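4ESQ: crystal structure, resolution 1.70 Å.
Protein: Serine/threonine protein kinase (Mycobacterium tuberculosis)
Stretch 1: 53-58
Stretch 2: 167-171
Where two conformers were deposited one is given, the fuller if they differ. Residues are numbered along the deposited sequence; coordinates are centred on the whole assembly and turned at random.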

ATOM      1  N   ALA A  53       5.563  -0.048   6.817  1.00 12.81           N
ATOM      2  CA  ALA A  53       5.682   1.332   6.371  1.00 10.24           C
ATOM      3  C   ALA A  53       6.348   1.405   5.001  1.00 14.15           C
ATOM      4  O   ALA A  53       6.272   2.426   4.325  1.00 20.70           O
ATOM      5  CB  ALA A  53       6.449   2.156   7.386  1.00 13.67           C
ATOM      6  N   LEU A  54       7.008   0.323   4.597  1.00 11.91           N
ATOM      7  CA  LEU A  54       7.651   0.255   3.281  1.00 14.29           C
ATOM      8  C   LEU A  54       6.798  -0.424   2.211  1.00 15.20           C
ATOM      9  O   LEU A  54       6.804  -0.004   1.047  1.00 13.28           O
ATOM     10  CB  LEU A  54       8.970  -0.517   3.371  1.00 12.42           C
ATOM     11  CG  LEU A  54      10.074   0.202   4.149  1.00 13.02           C
ATOM     12  CD1 LEU A  54      11.187  -0.748   4.550  1.00 16.39           C
ATOM     13  CD2 LEU A  54      10.605   1.376   3.343  1.00 16.17           C
ATOM     14  N   TYR A  55       6.108  -1.493   2.596  1.00 11.08           N
ATOM     15  CA  TYR A  55       5.440  -2.374   1.636  1.00 10.86           C
ATOM     16  C   TYR A  55       4.010  -2.730   2.043  1.00 14.12           C
ATOM     17  O   TYR A  55       3.707  -2.868   3.232  1.00 14.20           O
ATOM     18  CB  TYR A  55       6.220  -3.684   1.503  1.00  9.78           C
ATOM     19  CG  TYR A  55       7.709  -3.523   1.279  1.00 12.83           C
ATOM     20  CD1 TYR A  55       8.190  -2.831   0.173  1.00 14.99           C
ATOM     21  CD2 TYR A  55       8.630  -4.071   2.166  1.00 15.32           C
ATOM     22  CE1 TYR A  55       9.554  -2.686  -0.046  1.00 13.53           C
ATOM     23  CE2 TYR A  55      10.004  -3.929   1.956  1.00 17.15           C
ATOM     24  CZ  TYR A  55      10.453  -3.237   0.846  1.00 24.48           C
ATOM     25  OH  TYR A  55      11.803  -3.081   0.625  1.00 28.21           O
ATOM     26  N   THR A  56       3.134  -2.889   1.052  0.50 12.35           N
ATOM     27  CA  THR A  56       1.771  -3.332   1.317  0.50 12.48           C
ATOM     28  C   THR A  56       1.729  -4.844   1.445  0.50 12.95           C
ATOM     29  O   THR A  56       2.672  -5.537   1.052  0.50 13.08           O
ATOM     30  CB  THR A  56       0.815  -2.962   0.167  0.50 14.91           C
ATOM     31  OG1 THR A  56       0.894  -3.956  -0.863  0.50 19.34           O
ATOM     32  CG2 THR A  56       1.176  -1.623  -0.418  0.50 14.94           C
ATOM     33  N   SER A  57       0.631  -5.347   2.005  1.00 11.10           N
ATOM     34  CA  SER A  57       0.319  -6.776   1.964  1.00 11.70           C
ATOM     35  C   SER A  57       1.402  -7.720   2.484  1.00 12.55           C
ATOM     36  O   SER A  57       1.575  -8.813   1.951  1.00 14.08           O
ATOM     37  CB  SER A  57      -0.027  -7.190   0.526  1.00 13.66           C
ATOM     38  OG  SER A  57      -0.815  -6.213  -0.139  1.00 16.21           O
ATOM     39  N   GLN A  58       2.111  -7.322   3.530  1.00 11.32           N
ATOM     40  CA  GLN A  58       3.197  -8.147   4.040  1.00 12.13           C
ATOM     41  C   GLN A  58       2.707  -9.154   5.072  1.00 15.74           C
ATOM     42  O   GLN A  58       2.015  -8.794   6.026  1.00 12.16           O
ATOM     43  CB  GLN A  58       4.288  -7.267   4.659  1.00 10.35           C
ATOM     44  CG  GLN A  58       4.947  -6.329   3.654  1.00 11.59           C
ATOM     45  CD  GLN A  58       5.749  -7.089   2.615  1.00 14.69           C
ATOM     46  OE1 GLN A  58       6.825  -7.611   2.912  1.00 13.86           O
ATOM     47  NE2 GLN A  58       5.216  -7.180   1.398  1.00 12.85           N
ATOM     48  N   VAL A 167      -7.565  -0.569   2.903  1.00 11.13           N
ATOM     49  CA  VAL A 167      -7.030  -0.211   1.601  1.00  8.95           C
ATOM     50  C   VAL A 167      -5.542   0.037   1.820  1.00  9.08           C
ATOM     51  O   VAL A 167      -5.169   0.811   2.696  1.00 11.68           O
ATOM     52  CB  VAL A 167      -7.727   1.048   1.083  1.00  9.81           C
ATOM     53  CG1 VAL A 167      -7.167   1.473  -0.269  1.00 11.53           C
ATOM     54  CG2 VAL A 167      -9.221   0.782   0.982  1.00 12.12           C
ATOM     55  N   ASP A 168      -4.694  -0.637   1.046  1.00  9.21           N
ATOM     56  CA  ASP A 168      -3.259  -0.640   1.319  1.00 12.13           C
ATOM     57  C   ASP A 168      -2.513  -0.407   0.019  1.00 11.75           C
ATOM     58  O   ASP A 168      -2.488  -1.287  -0.840  1.00 12.03           O
ATOM     59  CB  ASP A 168      -2.875  -2.003   1.917  1.00 13.32           C
ATOM     60  CG  ASP A 168      -1.560  -1.980   2.674  1.00 15.08           C
ATOM     61  OD1 ASP A 168      -0.902  -0.925   2.707  1.00 15.78           O
ATOM     62  OD2 ASP A 168      -1.188  -3.037   3.241  1.00 14.73           O
ATOM     63  N   VAL A 169      -1.909   0.772  -0.123  1.00  9.42           N
ATOM     64  CA  VAL A 169      -1.360   1.211  -1.413  1.00 10.12           C
ATOM     65  C   VAL A 169       0.087   1.708  -1.347  1.00 11.37           C
ATOM     66  O   VAL A 169       0.465   2.453  -0.440  1.00 10.35           O
ATOM     67  CB  VAL A 169      -2.227   2.342  -1.994  1.00 10.97           C
ATOM     68  CG1 VAL A 169      -1.658   2.841  -3.323  1.00 12.75           C
ATOM     69  CG2 VAL A 169      -3.684   1.877  -2.158  1.00 10.78           C
ATOM     70  N   ASN A 170       0.891   1.307  -2.331  1.00 10.95           N
ATOM     71  CA  ASN A 170       2.247   1.818  -2.482  1.00 11.70           C
ATOM     72  C   ASN A 170       2.368   2.344  -3.893  1.00 12.01           C
ATOM     73  O   ASN A 170       2.103   1.609  -4.856  1.00 14.86           O
ATOM     74  CB  ASN A 170       3.267   0.699  -2.237  1.00 12.63           C
ATOM     75  CG  ASN A 170       4.664   1.228  -1.921  1.00 15.97           C
ATOM     76  OD1 ASN A 170       4.846   2.408  -1.620  1.00 13.60           O
ATOM     77  ND2 ASN A 170       5.649   0.345  -1.969  1.00 13.07           N
ATOM     78  N   ALA A 171       2.700   3.625  -4.034  1.00  7.75           N
ATOM     79  CA  ALA A 171       2.808   4.230  -5.356  1.00  9.89           C
ATOM     80  C   ALA A 171       4.178   4.882  -5.488  1.00 10.34           C
ATOM     81  O   ALA A 171       4.548   5.724  -4.666  1.00 11.60           O
ATOM     82  CB  ALA A 171       1.698   5.262  -5.576  1.00 11.70           C
TER
HETATM   83  O   HOH W   1       4.614  -2.671  -1.876  1.00  7.58           O

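Residues 167-171 form one length of a β-strand, whereas 53-58 leave a weakly bonded helix around Ala53-Leu54 and run on as loop. The end-to-end directions of the touching parts lie 136° apart, so the loop crosses the strand obliquely, and the nearest CA atoms, those of Thr56 and Asp168, are 5.7 Å apart. The contact is small, 226 Å² summed over both sides, and most of it belongs to Thr56, Asp168 and Asn170, all three with CA-to-CB bonds pointing toward the other stretch. Strand alternation explains the pair: Asp168 and Asn170 face the loop, while Val169 between them points away.

Thr56 is the centre, with 76 Å² covered. Its methyl packs on the strand, Thr56 CG2 lying 3.5 Å from Asn170 N and 3.6 Å from Asn170 CB; Val169 C is also 3.6 Å from Thr56 CG2, so the methyl meets backbone as well as side chain. These are van der Waals contacts. The hydroxyl is engaged within its own loop, Thr56 OG1 and Ser57 OG being hydrogen-bonded at 2.9 Å.

Asp168, in the t rotamer, supplies the one direct hydrogen bond across the stretches: Ser57 N donates to Asp168 OD2 over 3.2 Å, with a nearly linear N-H...O angle of 168°. The carboxylate thus satisfies a loop amide while lying against Thr56, whose CA is 3.5 Å from Asp168 OD2.

Asn170, also t, shows why distance alone is insufficient. Asn170 ND2 approaches Leu54 O to 3.2 Å, but the angle is too poor for a hydrogen bond. Water 1 provides a better-oriented link, accepting from Asn170 ND2 at 3.2 Å and from Thr56 N at 3.3 Å, and so joins two donors that could not pair directly.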